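Local coordinates for protein macrophomate synthase intermolecular Diels-Alderase (Macrophoma commelinae, PDB 1IZC) that belongs to the HpcH/HpaI aldolase/citrate lyase family of TIM-barrel enzymes and holds a magnesium ion together with pyruvic acid, at residues P25-L28 and R29-L32; A84-A87 and A88-S92; P165-Y169 and N170-S174. The protein carries 1 engineered substitution. All coordinates share one frame; numbering follows the deposited sequence.

Contact 1: P25-L28 and R29-L32; sequences PGNL and RQAL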
ATOM      1  N   PRO A  25      -4.459  15.212  20.368  1.00 10.12           N
ATOM      2  CA  PRO A  25      -5.027  14.345  21.402  1.00  9.36           C
ATOM      3  C   PRO A  25      -6.134  14.929  22.250  1.00  9.77           C
ATOM      4  O   PRO A  25      -6.081  16.094  22.647  1.00  9.78           O
ATOM      5  CB  PRO A  25      -3.816  13.979  22.258  1.00  8.85           C
ATOM      6  CG  PRO A  25      -3.016  15.252  22.233  1.00  9.49           C
ATOM      7  CD  PRO A  25      -3.097  15.641  20.733  1.00  9.65           C
ATOM      8  N   GLY A  26      -7.139  14.103  22.516  1.00  9.52           N
ATOM      9  CA  GLY A  26      -8.225  14.509  23.383  1.00  9.09           C
ATOM     10  C   GLY A  26      -7.671  14.472  24.799  1.00 11.08           C
ATOM     11  O   GLY A  26      -6.575  13.945  25.033  1.00  8.63           O
ATOM     12  N   ASN A  27      -8.422  15.002  25.758  1.00 10.15           N
ATOM     13  CA  ASN A  27      -7.915  15.059  27.129  1.00  9.91           C
ATOM     14  C   ASN A  27      -8.096  13.792  27.963  1.00  9.64           C
ATOM     15  O   ASN A  27      -8.986  13.718  28.824  1.00 10.91           O
ATOM     16  CB  ASN A  27      -8.532  16.249  27.865  1.00 11.11           C
ATOM     17  CG  ASN A  27      -7.729  16.634  29.093  1.00 11.78           C
ATOM     18  OD1 ASN A  27      -6.911  15.849  29.570  1.00 10.76           O
ATOM     19  ND2 ASN A  27      -7.963  17.838  29.614  1.00 16.39           N
ATOM     20  N   LEU A  28      -7.236  12.805  27.726  1.00  6.88           N
ATOM     21  CA  LEU A  28      -7.301  11.554  28.472  1.00  9.67           C
ATOM     22  C   LEU A  28      -6.943  11.816  29.935  1.00 10.01           C
ATOM     23  O   LEU A  28      -7.454  11.151  30.837  1.00  9.25           O
ATOM     24  CB  LEU A  28      -6.354  10.510  27.855  1.00  8.24           C
ATOM     25  CG  LEU A  28      -6.201   9.182  28.609  1.00  7.10           C
ATOM     26  CD1 LEU A  28      -7.580   8.482  28.698  1.00  9.77           C
ATOM     27  CD2 LEU A  28      -5.177   8.289  27.899  1.00  9.34           C
ATOM     28  N   ARG A  29      -6.063  12.790  30.167  1.00  8.07           N
ATOM     29  CA  ARG A  29      -5.663  13.137  31.532  1.00  8.35           C
ATOM     30  C   ARG A  29      -6.913  13.441  32.376  1.00 11.61           C
ATOM     31  O   ARG A  29      -7.090  12.903  33.485  1.00 11.40           O
ATOM     32  CB  ARG A  29      -4.736  14.366  31.499  1.00 10.94           C
ATOM     33  CG  ARG A  29      -4.064  14.741  32.837  1.00 15.52           C
ATOM     34  CD  ARG A  29      -2.747  13.967  33.058  1.00 19.16           C
ATOM     35  NE  ARG A  29      -1.784  14.221  31.990  1.00 19.22           N
ATOM     36  CZ  ARG A  29      -1.000  15.298  31.886  1.00 15.56           C
ATOM     37  NH1 ARG A  29      -1.022  16.276  32.794  1.00 13.51           N
ATOM     38  NH2 ARG A  29      -0.191  15.406  30.845  1.00 12.78           N
ATOM     39  N   GLN A  30      -7.786  14.295  31.845  1.00  9.62           N
ATOM     40  CA  GLN A  30      -8.996  14.669  32.565  1.00  9.75           C
ATOM     41  C   GLN A  30     -10.003  13.528  32.594  1.00 10.06           C
ATOM     42  O   GLN A  30     -10.713  13.338  33.582  1.00  9.75           O
ATOM     43  CB  GLN A  30      -9.646  15.905  31.933  1.00  9.63           C
ATOM     44  CG  GLN A  30     -10.746  16.506  32.801  1.00 10.39           C
ATOM     45  CD  GLN A  30     -10.204  16.936  34.158  1.00 14.30           C
ATOM     46  OE1 GLN A  30      -9.213  17.663  34.229  1.00 15.50           O
ATOM     47  NE2 GLN A  30     -10.839  16.483  35.236  1.00 14.59           N
ATOM     48  N   ALA A  31     -10.077  12.761  31.509  1.00  8.63           N
ATOM     49  CA  ALA A  31     -11.019  11.645  31.478  1.00 10.43           C
ATOM     50  C   ALA A  31     -10.707  10.675  32.607  1.00 10.98           C
ATOM     51  O   ALA A  31     -11.615  10.164  33.269  1.00 10.03           O
ATOM     52  CB  ALA A  31     -10.950  10.920  30.129  1.00  9.08           C
ATOM     53  N   LEU A  32      -9.419  10.421  32.830  1.00  9.48           N
ATOM     54  CA  LEU A  32      -9.022   9.512  33.899  1.00  8.65           C
ATOM     55  C   LEU A  32      -9.347  10.106  35.264  1.00  9.12           C
ATOM     56  O   LEU A  32      -9.823   9.396  36.146  1.00 11.70           O
ATOM     57  CB  LEU A  32      -7.532   9.186  33.815  1.00  9.05           C
ATOM     58  CG  LEU A  32      -7.167   8.316  32.604  1.00 10.04           C
ATOM     59  CD1 LEU A  32      -5.645   8.234  32.468  1.00 10.23           C
ATOM     60  CD2 LEU A  32      -7.777   6.928  32.772  1.00 14.98           C
TER

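Contact 2: A84-A87 and A88-S92; sequences AIHA and AQHHS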
ATOM      1  N   ALA A  84      -4.540   5.288  11.347  1.00  6.92           N
ATOM      2  CA  ALA A  84      -5.466   4.614  12.249  1.00  7.02           C
ATOM      3  C   ALA A  84      -5.789   5.543  13.423  1.00  6.81           C
ATOM      4  O   ALA A  84      -6.938   5.650  13.856  1.00  7.27           O
ATOM      5  CB  ALA A  84      -4.844   3.296  12.769  1.00  7.33           C
ATOM      6  N   ILE A  85      -4.778   6.239  13.922  1.00  5.10           N
ATOM      7  CA  ILE A  85      -5.006   7.143  15.046  1.00  5.54           C
ATOM      8  C   ILE A  85      -5.951   8.268  14.601  1.00  6.76           C
ATOM      9  O   ILE A  85      -6.916   8.595  15.303  1.00  6.91           O
ATOM     10  CB  ILE A  85      -3.673   7.699  15.576  1.00  6.53           C
ATOM     11  CG1 ILE A  85      -2.864   6.538  16.184  1.00  5.12           C
ATOM     12  CG2 ILE A  85      -3.936   8.776  16.654  1.00  6.37           C
ATOM     13  CD1 ILE A  85      -1.413   6.905  16.560  1.00  9.02           C
ATOM     14  N   HIS A  86      -5.686   8.843  13.430  1.00  5.80           N
ATOM     15  CA  HIS A  86      -6.555   9.891  12.890  1.00  6.78           C
ATOM     16  C   HIS A  86      -7.968   9.329  12.718  1.00  8.22           C
ATOM     17  O   HIS A  86      -8.943   9.961  13.095  1.00  6.08           O
ATOM     18  CB  HIS A  86      -6.096  10.357  11.509  1.00  6.59           C
ATOM     19  CG  HIS A  86      -5.014  11.391  11.535  1.00  8.53           C
ATOM     20  ND1 HIS A  86      -4.494  11.940  10.384  1.00  8.46           N
ATOM     21  CD2 HIS A  86      -4.369  11.987  12.567  1.00 11.16           C
ATOM     22  CE1 HIS A  86      -3.574  12.835  10.705  1.00  9.11           C
ATOM     23  NE2 HIS A  86      -3.481  12.882  12.024  1.00  9.14           N
ATOM     24  N   ALA A  87      -8.081   8.148  12.121  1.00  6.65           N
ATOM     25  CA  ALA A  87      -9.420   7.580  11.905  1.00  6.48           C
ATOM     26  C   ALA A  87     -10.195   7.350  13.206  1.00  7.67           C
ATOM     27  O   ALA A  87     -11.406   7.614  13.271  1.00  8.23           O
ATOM     28  CB  ALA A  87      -9.323   6.276  11.114  1.00  6.34           C
ATOM     29  N   ALA A  88      -9.522   6.853  14.239  1.00  5.61           N
ATOM     30  CA  ALA A  88     -10.207   6.620  15.517  1.00  6.25           C
ATOM     31  C   ALA A  88     -10.833   7.903  16.053  1.00  7.69           C
ATOM     32  O   ALA A  88     -11.987   7.915  16.490  1.00  8.72           O
ATOM     33  CB  ALA A  88      -9.228   6.057  16.556  1.00  5.42           C
ATOM     34  N   GLN A  89     -10.070   8.987  16.042  1.00  7.99           N
ATOM     35  CA  GLN A  89     -10.596  10.230  16.558  1.00  6.64           C
ATOM     36  C   GLN A  89     -11.586  10.922  15.633  1.00  9.47           C
ATOM     37  O   GLN A  89     -12.570  11.472  16.098  1.00 10.53           O
ATOM     38  CB  GLN A  89      -9.446  11.181  16.928  1.00  8.24           C
ATOM     39  CG  GLN A  89      -8.669  10.698  18.150  1.00 12.48           C
ATOM     40  CD  GLN A  89      -8.059  11.834  18.970  1.00 13.41           C
ATOM     41  OE1 GLN A  89      -8.402  12.029  20.144  1.00 15.49           O
ATOM     42  NE2 GLN A  89      -7.146  12.575  18.364  1.00 12.81           N
ATOM     43  N   HIS A  90     -11.355  10.873  14.324  1.00 10.02           N
ATOM     44  CA  HIS A  90     -12.267  11.556  13.401  1.00  7.56           C
ATOM     45  C   HIS A  90     -13.581  10.812  13.178  1.00  8.07           C
ATOM     46  O   HIS A  90     -14.637  11.436  13.163  1.00  8.95           O
ATOM     47  CB  HIS A  90     -11.570  11.805  12.048  1.00 10.75           C
ATOM     48  CG  HIS A  90     -10.465  12.821  12.108  1.00  9.52           C
ATOM     49  ND1 HIS A  90     -10.640  14.139  11.735  1.00 13.38           N
ATOM     50  CD2 HIS A  90      -9.180  12.720  12.535  1.00  4.37           C
ATOM     51  CE1 HIS A  90      -9.512  14.804  11.933  1.00  5.46           C
ATOM     52  NE2 HIS A  90      -8.616  13.966  12.417  1.00 12.94           N
ATOM     53  N   HIS A  91     -13.530   9.488  13.020  1.00  8.03           N
ATOM     54  CA  HIS A  91     -14.751   8.719  12.797  1.00  7.86           C
ATOM     55  C   HIS A  91     -15.628   8.521  14.044  1.00 11.80           C
ATOM     56  O   HIS A  91     -16.758   8.022  13.952  1.00 13.02           O
ATOM     57  CB  HIS A  91     -14.406   7.388  12.123  1.00  7.30           C
ATOM     58  CG  HIS A  91     -14.125   7.521  10.655  1.00 10.34           C
ATOM     59  ND1 HIS A  91     -13.096   8.293  10.150  1.00 13.43           N
ATOM     60  CD2 HIS A  91     -14.772   7.013   9.579  1.00  5.09           C
ATOM     61  CE1 HIS A  91     -13.124   8.254   8.827  1.00  5.32           C
ATOM     62  NE2 HIS A  91     -14.133   7.485   8.456  1.00 11.76           N
ATOM     63  N   SER A  92     -15.114   8.913  15.209  1.00  8.75           N
ATOM     64  CA  SER A  92     -15.900   8.868  16.448  1.00  9.45           C
ATOM     65  C   SER A  92     -16.220  10.333  16.795  1.00 10.35           C
ATOM     66  O   SER A  92     -16.830  10.622  17.831  1.00 10.15           O
ATOM     67  CB  SER A  92     -15.094   8.272  17.605  1.00  7.40           C
ATOM     68  OG  SER A  92     -13.998   9.115  17.922  1.00  7.54           O
TER

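Contact 3: P165-Y169 and N170-S174; sequences PNDPY and NVATS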
ATOM      1  N   PRO A 165      -5.215  29.058  25.756  1.00 22.66           N
ATOM      2  CA  PRO A 165      -4.905  30.432  25.336  1.00 22.53           C
ATOM      3  C   PRO A 165      -3.507  30.561  24.746  1.00 22.30           C
ATOM      4  O   PRO A 165      -2.568  29.920  25.222  1.00 21.49           O
ATOM      5  CB  PRO A 165      -5.021  31.241  26.635  1.00 24.05           C
ATOM      6  CG  PRO A 165      -5.846  30.386  27.539  1.00 31.58           C
ATOM      7  CD  PRO A 165      -5.404  28.985  27.215  1.00 23.34           C
ATOM      8  N   ASN A 166      -3.376  31.401  23.721  1.00 24.36           N
ATOM      9  CA  ASN A 166      -2.095  31.652  23.064  1.00 26.75           C
ATOM     10  C   ASN A 166      -1.268  30.385  22.955  1.00 26.70           C
ATOM     11  O   ASN A 166      -0.110  30.346  23.373  1.00 25.62           O
ATOM     12  CB  ASN A 166      -1.303  32.704  23.847  1.00 33.03           C
ATOM     13  CG  ASN A 166      -2.129  33.934  24.157  1.00 42.00           C
ATOM     14  OD1 ASN A 166      -2.578  34.643  23.251  1.00 45.77           O
ATOM     15  ND2 ASN A 166      -2.339  34.194  25.443  1.00 44.19           N
ATOM     16  N   ASP A 167      -1.868  29.354  22.371  1.00 23.71           N
ATOM     17  CA  ASP A 167      -1.205  28.067  22.220  1.00 19.63           C
ATOM     18  C   ASP A 167      -1.256  27.644  20.750  1.00 25.43           C
ATOM     19  O   ASP A 167      -1.758  26.568  20.425  1.00 21.23           O
ATOM     20  CB  ASP A 167      -1.927  27.053  23.115  1.00 16.18           C
ATOM     21  CG  ASP A 167      -1.222  25.714  23.185  1.00 14.39           C
ATOM     22  OD1 ASP A 167       0.015  25.699  23.313  1.00 16.19           O
ATOM     23  OD2 ASP A 167      -1.923  24.676  23.126  1.00 13.71           O
ATOM     24  N   PRO A 168      -0.718  28.489  19.845  1.00 30.01           N
ATOM     25  CA  PRO A 168      -0.671  28.282  18.388  1.00 30.45           C
ATOM     26  C   PRO A 168       0.058  27.019  17.938  1.00 26.66           C
ATOM     27  O   PRO A 168      -0.122  26.550  16.808  1.00 25.08           O
ATOM     28  CB  PRO A 168       0.042  29.541  17.877  1.00 34.24           C
ATOM     29  CG  PRO A 168      -0.214  30.551  18.934  1.00 34.32           C
ATOM     30  CD  PRO A 168      -0.034  29.747  20.193  1.00 34.10           C
ATOM     31  N   TYR A 169       0.886  26.470  18.814  1.00 22.66           N
ATOM     32  CA  TYR A 169       1.635  25.279  18.474  1.00 17.22           C
ATOM     33  C   TYR A 169       1.145  24.049  19.216  1.00 14.54           C
ATOM     34  O   TYR A 169       1.705  22.960  19.088  1.00 13.99           O
ATOM     35  CB  TYR A 169       3.108  25.554  18.727  1.00 26.95           C
ATOM     36  CG  TYR A 169       3.522  26.781  17.953  1.00 30.74           C
ATOM     37  CD1 TYR A 169       3.407  28.058  18.513  1.00 32.12           C
ATOM     38  CD2 TYR A 169       3.904  26.679  16.615  1.00 24.84           C
ATOM     39  CE1 TYR A 169       3.654  29.208  17.753  1.00 34.58           C
ATOM     40  CE2 TYR A 169       4.149  27.816  15.845  1.00 33.50           C
ATOM     41  CZ  TYR A 169       4.020  29.077  16.417  1.00 31.47           C
ATOM     42  OH  TYR A 169       4.232  30.200  15.644  1.00 36.29           O
ATOM     43  N   ASN A 170       0.081  24.243  19.984  1.00 12.84           N
ATOM     44  CA  ASN A 170      -0.535  23.169  20.743  1.00 10.61           C
ATOM     45  C   ASN A 170       0.416  22.464  21.702  1.00 14.17           C
ATOM     46  O   ASN A 170       0.277  21.282  21.999  1.00 10.67           O
ATOM     47  CB  ASN A 170      -1.198  22.177  19.767  1.00 11.02           C
ATOM     48  CG  ASN A 170      -2.640  22.568  19.446  1.00 11.94           C
ATOM     49  OD1 ASN A 170      -3.537  22.313  20.238  1.00 12.52           O
ATOM     50  ND2 ASN A 170      -2.859  23.209  18.291  1.00 11.34           N
ATOM     51  N   VAL A 171       1.397  23.208  22.194  1.00 12.75           N
ATOM     52  CA  VAL A 171       2.328  22.655  23.160  1.00 14.91           C
ATOM     53  C   VAL A 171       1.583  22.401  24.472  1.00 12.27           C
ATOM     54  O   VAL A 171       1.841  21.418  25.156  1.00 14.19           O
ATOM     55  CB  VAL A 171       3.500  23.634  23.413  1.00 13.68           C
ATOM     56  CG1 VAL A 171       4.213  23.282  24.710  1.00 19.59           C
ATOM     57  CG2 VAL A 171       4.474  23.565  22.248  1.00 16.78           C
ATOM     58  N   ALA A 172       0.656  23.288  24.821  1.00 13.37           N
ATOM     59  CA  ALA A 172      -0.108  23.130  26.057  1.00 14.85           C
ATOM     60  C   ALA A 172      -1.037  21.929  25.920  1.00 14.50           C
ATOM     61  O   ALA A 172      -1.205  21.136  26.850  1.00 12.54           O
ATOM     62  CB  ALA A 172      -0.927  24.402  26.345  1.00 15.00           C
ATOM     63  N   THR A 173      -1.647  21.807  24.748  1.00 11.49           N
ATOM     64  CA  THR A 173      -2.555  20.693  24.488  1.00 11.28           C
ATOM     65  C   THR A 173      -1.822  19.391  24.745  1.00 13.81           C
ATOM     66  O   THR A 173      -2.291  18.518  25.489  1.00 12.56           O
ATOM     67  CB  THR A 173      -3.023  20.713  23.031  1.00  9.12           C
ATOM     68  OG1 THR A 173      -3.773  21.905  22.802  1.00 11.38           O
ATOM     69  CG2 THR A 173      -3.893  19.486  22.728  1.00  9.48           C
ATOM     70  N   SER A 174      -0.654  19.263  24.129  1.00 12.01           N
ATOM     71  CA  SER A 174       0.130  18.056  24.275  1.00 14.22           C
ATOM     72  C   SER A 174       0.593  17.785  25.697  1.00 16.24           C
ATOM     73  O   SER A 174       0.458  16.673  26.210  1.00 15.53           O
ATOM     74  CB  SER A 174       1.335  18.115  23.340  1.00 12.41           C
ATOM     75  OG  SER A 174       0.899  18.114  21.982  1.00 16.48           O
TER
HETATM   76  O   HOH W   1      -0.741  23.757  16.424  1.00 17.04           O

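Contact 1: P25-L28 and R29-L32
Asn27 and Gln30 meet where the chain enters helix 28-37, and Asn27 serves as its N-cap. The side-chain OD1 of Asn27 accepts Gln30 N at 2.9 Å, a nearly straight bond whose donor stands well above the plane of the amide instead of on a lone pair. With CG anti to the backbone N (chi1 -161°), the amide of Asn27 folds over the first turn, and its ND2 lies 3.5 Å from Gln30 CB. The two side-chain amides are turned almost perpendicular, at 84°. Behind the cap, Ala31 N bonds to Asn27 O and Leu32 N to Leu28 O, beginning the i to i+4 bonds of the helix.

The tight side is apolar. CD1 of Leu28 packs 3.9 Å from Leu32 CG, and Ala31 CB lies at the margin of this cluster. On the looser side, Asn27, Arg29 and Gln30 all keep some exposure; the bent chain of Gln30 sends NE2 to Asp34, while Arg29 turns away to give NH2 to the backbone carbonyls of Asn175 and Val178. The buried leucines and Ala31 settle against the barrel, Leu28 touching strands 43-48, 97-101 and 179-184, Ala31 the first two, and Leu32 strand 179-184.

Contact 2: A84-A87 and A88-S92
Ala84 O accepts Ala88 N at 2.9 Å, the first of the i to i+4 bonds along the last turns of helix 78-91. This helix is the crossover of the beta-alpha-beta unit between barrel strands 66-70 and 97-101. The next bond, Gln89 N to Ile85 O, is longer at 3.3 Å, and His91 N to Ala87 O is shorter again at 2.8 Å. Between them His90 N bonds to His86 O, an acceptor whose place in the model is less sure.

His86 and His90 lie one turn apart and carry the side-chain contact. The edge of the His90 ring is directed toward the face of His86 in an offset edge-to-face pair, with centroids 5.7 Å apart and planes at 67°. In His86, CG lies beside the backbone N and anti to the carbonyl carbon (chi1 -84°), which carries the ring out from the helix toward a subunit boundary. There its ND1 is bonded to Lys57 NZ of the second subunit, while the rings of His90 and His91 stack on His91 and His90 of that same subunit.

Elsewhere round the helix, Ile85, Ala88 and Gln89 meet Val98 of the barrel. Gln89 also gives NE2 to Tyr24 O, linking this helix to the N-terminal segment. Just past the last helical turn Ser92 folds back, and its OG donates to Ala88 O at 2.7 Å, in the carbonyl plane.

Contact 3: P165-Y169 and N170-S174
Asp167 reaches over the start of helix 171-177 and offers its carboxylate to backbone N-H groups of the first turn. Ala172 N meets OD1 of Asp167 on the syn side at 2.9 Å, and the bond is almost straight (172°), though 29° out of the carboxylate plane. The other oxygen, OD2 of Asp167, takes a weak bond from Thr173 N at 3.3 Å and is also hydrogen-bonded to the hydroxyl of Ser162. A chi1 of -173° sets the carboxylate opposite the residue's own N and brings it alongside Ala172, whose CB is 3.4 Å from Asp167 CG. A negative group at a helix N terminus would be favoured by the helix dipole.

The chain gets here through a type I beta turn from Asp167 to Asn170, closed by Asn170 N to Asp167 O at 3.0 Å. Asn170 occupies the N-cap position, but its side chain makes no capping bond. Instead, OD1 of Asn170 accepts the hydroxyl proton of Thr173 OG1 at 2.6 Å. The Ser162 hydroxyl that meets Asp167 OD2 is bonded to Thr173 OG1 as well. ND2 of Asn170 donates to Ala161 O and to a water, 2.9 Å away, that in turn donates to Pro168 O. Pro168 and Tyr169 pack against Asn221 of the third subunit, and CB of Tyr169 touches Val171 CG2 at 4.3 Å.

From the N terminus, contact 1 comes first, where the loop before helix 28-37 closes onto that helix. Contact 2 follows in the last turns of helix 78-91, after the second barrel strand, and contact 3 marks the turn that opens helix 171-177, just ahead of strand 179-184. Each closes before the next begins, so none nests in or crosses another. In space contact 1 is the hub: Gly26 N comes within 3.4 Å of Gln89 OE1 in contact 2, and Pro25 O within 4.0 Å of Thr173 CG2 in contact 3. Contacts 2 and 3 stay apart, about 9 Å between nearest atoms, and face different neighbouring subunits.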